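PDB 6W5Q: peptidoglycan synthase activator LpoP from Pseudomonas aeruginosa, which probably activates a peptidoglycan synthase in cell-wall assembly and is represented here by its globular C-terminal domain. Local coordinates for residues 54-59 / 90-95; 17-22 / 49-54. All coordinates share one frame; numbering follows the deposited sequence.

Interaction 1: 54-59 / 90-95; sequences RLAQVR and WELIAQ
L92 reaches across from helix 83-99 with one branch leading and settles against A56 and Q57 on helix 49-61. Its methyl CD2 meets CG of Q57 at 3.6 Å and CB of A56 at 3.8 Å, so the branch is lodged between a small methyl and the aliphatic part of a longer side chain. The other methyl, CD1, stands a little further back, 4.1 Å from the same CG of Q57. The side chains of Q57 and L92 cross at about a right angle. Q57 is extended beyond CG, which carries its amide past the leucine and leaves only the hydrocarbon part in close touch. L92 already projects at helix 49-61; chi1 of -97°, off the usual staggered positions, sets how its methyls meet A56 and Q57. The segments run in the same general direction, with the CA atoms of Q57 and L92 7.1 Å apart. This arrangement is consistent with the stacked helical hairpins of a tetratricopeptide repeat fold, and both segments lie in that family region. A56 and L92 are buried, whereas Q57 closes the partly exposed flank. On other faces of helix 83-99, I93 packs on helix 65-78 and E91 forms a salt bridge with R110 of helix 103-114. R59 of helix 49-61 forms a salt bridge with E39 of helix 31-44.

Interaction 2: 17-22 / 49-54; sequences AMLTTA and PQVLYR
The CA atoms of L19 and V51 stand 7.2 Å apart where segments 17-22 and 49-54, both helical, run past each other in the same general direction. L19 carries the contact from the first helix and splits its two methyls between two partners one turn apart. CD2 meets CG2 of V51 at 3.9 Å, an apolar touch between side chains that cross at about a right angle. CD1 turns to R54 and lies over one face of its guanidinium group, 4.1 Å above the plane and displaced toward the rim, with NE its nearest atom. The leucine thus covers part of the flat cationic group while its other branch stays in apolar company. In V51, chi1 of 172° sets CG1 anti to the backbone N and leaves CG2, anti to the carbonyl carbon, for L19. R54 bends at chi2 (-149°), which sets its guanidinium face against CD1 of L19. L38 of helix 31-44 touches L19, A22 and R54, so the intervening helix of this repeat-like array packs against both partners. V15 of helix 13-28 also packs on V51, while elsewhere on helix 49-61, L52 packs on helix 65-78 and Y53 on helix 83-99.

From the N terminus, helix 13-28 is followed by helix 31-44, and interaction 2 closes this first loop of 26 residues when the chain arrives at helix 49-61. The same helix, further along, opens the loop of interaction 1, whose 30 intervening residues include helix 65-78 and which closes on helix 83-99. The two loops are therefore in series, neither nesting nor crossing. R54 is common to both, though its side chain makes contact in interaction 2 alone. The centres of the two contacts lie about 13 Å apart, and L92 CD2 packs 3.4 Å from the backbone O of Y53. Helix 49-61 thus joins helix 13-28 to helix 83-99 within the all-helical array.

Interaction 1: 54-59 / 90-95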
# COMPACT_ATOMS: atom_id res chain seq x y z
N ARG A 54 -0.76 0.28 3.30
CA ARG A 54 -0.88 1.68 3.69
C ARG A 54 0.29 2.50 3.19
O ARG A 54 0.14 3.67 2.83
CB ARG A 54 -0.96 1.79 5.22
CG ARG A 54 -1.93 0.82 5.83
CD ARG A 54 -2.56 1.35 7.09
NE ARG A 54 -3.61 0.43 7.52
CZ ARG A 54 -4.57 0.73 8.39
NH1 ARG A 54 -4.63 1.94 8.95
NH2 ARG A 54 -5.48 -0.19 8.69
N LEU A 55 1.49 1.90 3.20
CA LEU A 55 2.66 2.60 2.69
C LEU A 55 2.49 2.91 1.20
O LEU A 55 2.75 4.04 0.77
CB LEU A 55 3.90 1.75 2.94
CG LEU A 55 5.23 2.38 2.54
CD1 LEU A 55 5.26 3.84 2.97
CD2 LEU A 55 6.42 1.60 3.12
N ALA A 56 2.02 1.94 0.42
CA ALA A 56 1.78 2.20 -1.00
C ALA A 56 0.74 3.28 -1.19
O ALA A 56 0.84 4.10 -2.10
CB ALA A 56 1.35 0.90 -1.70
N GLN A 57 -0.26 3.32 -0.30
CA GLN A 57 -1.29 4.35 -0.41
C GLN A 57 -0.71 5.74 -0.22
O GLN A 57 -0.99 6.67 -1.00
CB GLN A 57 -2.38 4.08 0.60
CG GLN A 57 -3.48 3.20 0.08
CD GLN A 57 -4.77 3.48 0.80
OE1 GLN A 57 -5.22 2.69 1.62
NE2 GLN A 57 -5.37 4.63 0.49
N VAL A 58 0.10 5.92 0.83
CA VAL A 58 0.68 7.22 1.13
C VAL A 58 1.58 7.68 -0.01
O VAL A 58 1.54 8.85 -0.41
CB VAL A 58 1.44 7.15 2.47
CG1 VAL A 58 2.21 8.45 2.73
CG2 VAL A 58 0.46 6.88 3.57
N ARG A 59 2.42 6.77 -0.53
CA ARG A 59 3.28 7.13 -1.66
C ARG A 59 2.44 7.49 -2.87
O ARG A 59 2.76 8.45 -3.59
CB ARG A 59 4.22 5.99 -2.03
CG ARG A 59 5.08 5.49 -0.89
CD ARG A 59 6.55 5.73 -1.16
NE ARG A 59 7.42 5.39 -0.04
CZ ARG A 59 8.06 6.26 0.74
NH1 ARG A 59 7.96 7.58 0.52
NH2 ARG A 59 8.83 5.81 1.72
N TRP A 90 -4.16 -4.93 -5.61
CA TRP A 90 -4.23 -4.83 -7.07
C TRP A 90 -4.87 -3.51 -7.51
O TRP A 90 -4.39 -2.89 -8.47
CB TRP A 90 -5.00 -6.02 -7.65
CG TRP A 90 -4.16 -7.24 -7.83
CD1 TRP A 90 -4.37 -8.47 -7.27
CD2 TRP A 90 -2.97 -7.37 -8.64
NE1 TRP A 90 -3.39 -9.35 -7.68
CE2 TRP A 90 -2.53 -8.71 -8.52
CE3 TRP A 90 -2.25 -6.49 -9.45
CZ2 TRP A 90 -1.39 -9.18 -9.18
CZ3 TRP A 90 -1.11 -6.97 -10.11
CH2 TRP A 90 -0.69 -8.30 -9.96
N GLU A 91 -5.93 -3.07 -6.83
CA GLU A 91 -6.53 -1.78 -7.15
C GLU A 91 -5.51 -0.65 -7.00
O GLU A 91 -5.44 0.25 -7.84
CB GLU A 91 -7.76 -1.51 -6.29
CG GLU A 91 -8.32 -0.10 -6.47
CD GLU A 91 -8.72 0.20 -7.93
OE1 GLU A 91 -9.08 -0.75 -8.67
OE2 GLU A 91 -8.69 1.39 -8.34
N LEU A 92 -4.71 -0.69 -5.93
CA LEU A 92 -3.62 0.26 -5.79
C LEU A 92 -2.64 0.18 -6.95
O LEU A 92 -2.15 1.20 -7.44
CB LEU A 92 -2.87 0.01 -4.48
CG LEU A 92 -3.24 0.85 -3.26
CD1 LEU A 92 -4.74 0.77 -2.96
CD2 LEU A 92 -2.39 0.44 -2.04
N ILE A 93 -2.33 -1.04 -7.40
CA ILE A 93 -1.39 -1.19 -8.51
C ILE A 93 -1.99 -0.62 -9.80
O ILE A 93 -1.30 0.04 -10.57
CB ILE A 93 -1.00 -2.68 -8.66
CG1 ILE A 93 -0.18 -3.12 -7.44
CG2 ILE A 93 -0.28 -2.93 -9.98
CD1 ILE A 93 0.03 -4.60 -7.35
N ALA A 94 -3.29 -0.88 -10.03
CA ALA A 94 -3.99 -0.29 -11.16
C ALA A 94 -3.90 1.22 -11.14
O ALA A 94 -3.64 1.86 -12.17
CB ALA A 94 -5.46 -0.72 -11.14
N GLN A 95 -4.11 1.82 -9.97
CA GLN A 95 -4.10 3.27 -9.87
C GLN A 95 -2.71 3.82 -10.09
O GLN A 95 -2.55 4.89 -10.67
CB GLN A 95 -4.65 3.70 -8.52
CG GLN A 95 -6.07 3.27 -8.30
CD GLN A 95 -6.63 3.86 -7.06
OE1 GLN A 95 -7.73 3.49 -6.62
NE2 GLN A 95 -5.89 4.79 -6.46

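Interaction 2: 17-22 / 49-54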
# COMPACT_ATOMS: atom_id res chain seq x y z
N ALA A 17 0.12 0.59 16.74
CA ALA A 17 0.42 1.96 17.14
C ALA A 17 0.96 2.77 15.96
O ALA A 17 0.51 3.89 15.71
CB ALA A 17 1.41 1.96 18.31
N MET A 18 1.90 2.19 15.21
CA MET A 18 2.49 2.90 14.08
C MET A 18 1.46 3.13 12.97
O MET A 18 1.39 4.23 12.40
CB MET A 18 3.69 2.13 13.55
CG MET A 18 4.92 2.21 14.48
SD MET A 18 5.41 3.91 14.85
CE MET A 18 4.87 4.11 16.55
N LEU A 19 0.65 2.12 12.66
CA LEU A 19 -0.45 2.30 11.71
C LEU A 19 -1.38 3.41 12.16
O LEU A 19 -1.71 4.31 11.37
CB LEU A 19 -1.23 0.98 11.55
CG LEU A 19 -0.44 -0.21 11.01
CD1 LEU A 19 -1.35 -1.32 10.52
CD2 LEU A 19 0.50 0.23 9.89
N THR A 20 -1.82 3.36 13.42
CA THR A 20 -2.69 4.40 13.96
C THR A 20 -2.05 5.78 13.83
O THR A 20 -2.69 6.75 13.41
CB THR A 20 -3.00 4.11 15.42
OG1 THR A 20 -3.78 2.92 15.52
CG2 THR A 20 -3.75 5.26 16.05
N THR A 21 -0.77 5.88 14.21
CA THR A 21 -0.06 7.14 14.09
C THR A 21 0.04 7.57 12.63
O THR A 21 -0.20 8.74 12.30
CB THR A 21 1.32 6.99 14.71
OG1 THR A 21 1.17 6.81 16.13
CG2 THR A 21 2.16 8.23 14.45
N ALA A 22 0.39 6.64 11.74
CA ALA A 22 0.44 6.95 10.30
C ALA A 22 -0.88 7.49 9.80
O ALA A 22 -0.92 8.47 9.05
CB ALA A 22 0.83 5.71 9.51
N PRO A 49 1.75 -7.41 5.02
CA PRO A 49 1.18 -6.77 3.82
C PRO A 49 0.29 -5.58 4.15
O PRO A 49 0.21 -4.64 3.34
CB PRO A 49 0.40 -7.90 3.15
CG PRO A 49 0.28 -8.99 4.18
CD PRO A 49 1.42 -8.84 5.13
N GLN A 50 -0.36 -5.57 5.31
CA GLN A 50 -1.20 -4.42 5.65
C GLN A 50 -0.36 -3.17 5.86
O GLN A 50 -0.80 -2.06 5.52
CB GLN A 50 -2.06 -4.74 6.88
CG GLN A 50 -3.30 -5.58 6.55
CD GLN A 50 -4.58 -4.77 6.56
OE1 GLN A 50 -4.58 -3.60 6.18
NE2 GLN A 50 -5.69 -5.38 7.00
N VAL A 51 0.86 -3.32 6.37
CA VAL A 51 1.75 -2.17 6.46
C VAL A 51 2.09 -1.68 5.06
O VAL A 51 2.02 -0.47 4.77
CB VAL A 51 3.02 -2.53 7.25
CG1 VAL A 51 4.02 -1.38 7.16
CG2 VAL A 51 2.67 -2.80 8.68
N LEU A 52 2.44 -2.60 4.17
CA LEU A 52 2.82 -2.24 2.80
C LEU A 52 1.65 -1.62 2.05
O LEU A 52 1.82 -0.66 1.29
CB LEU A 52 3.35 -3.49 2.08
CG LEU A 52 4.64 -3.96 2.76
CD1 LEU A 52 5.16 -5.26 2.23
CD2 LEU A 52 5.72 -2.90 2.65
N TYR A 53 0.44 -2.13 2.30
CA TYR A 53 -0.76 -1.56 1.69
C TYR A 53 -0.91 -0.08 2.02
O TYR A 53 -1.15 0.75 1.14
CB TYR A 53 -1.99 -2.33 2.16
CG TYR A 53 -3.28 -1.74 1.65
CD1 TYR A 53 -3.71 -2.01 0.35
CD2 TYR A 53 -4.07 -0.94 2.46
CE1 TYR A 53 -4.90 -1.48 -0.13
CE2 TYR A 53 -5.26 -0.41 1.99
CZ TYR A 53 -5.67 -0.68 0.69
OH TYR A 53 -6.84 -0.15 0.21
N ARG A 54 -0.76 0.28 3.30
CA ARG A 54 -0.88 1.68 3.69
C ARG A 54 0.29 2.50 3.19
O ARG A 54 0.14 3.67 2.83
CB ARG A 54 -0.96 1.79 5.22
CG ARG A 54 -1.93 0.82 5.83
CD ARG A 54 -2.56 1.35 7.09
NE ARG A 54 -3.61 0.43 7.52
CZ ARG A 54 -4.57 0.73 8.39
NH1 ARG A 54 -4.63 1.94 8.95
NH2 ARG A 54 -5.48 -0.19 8.69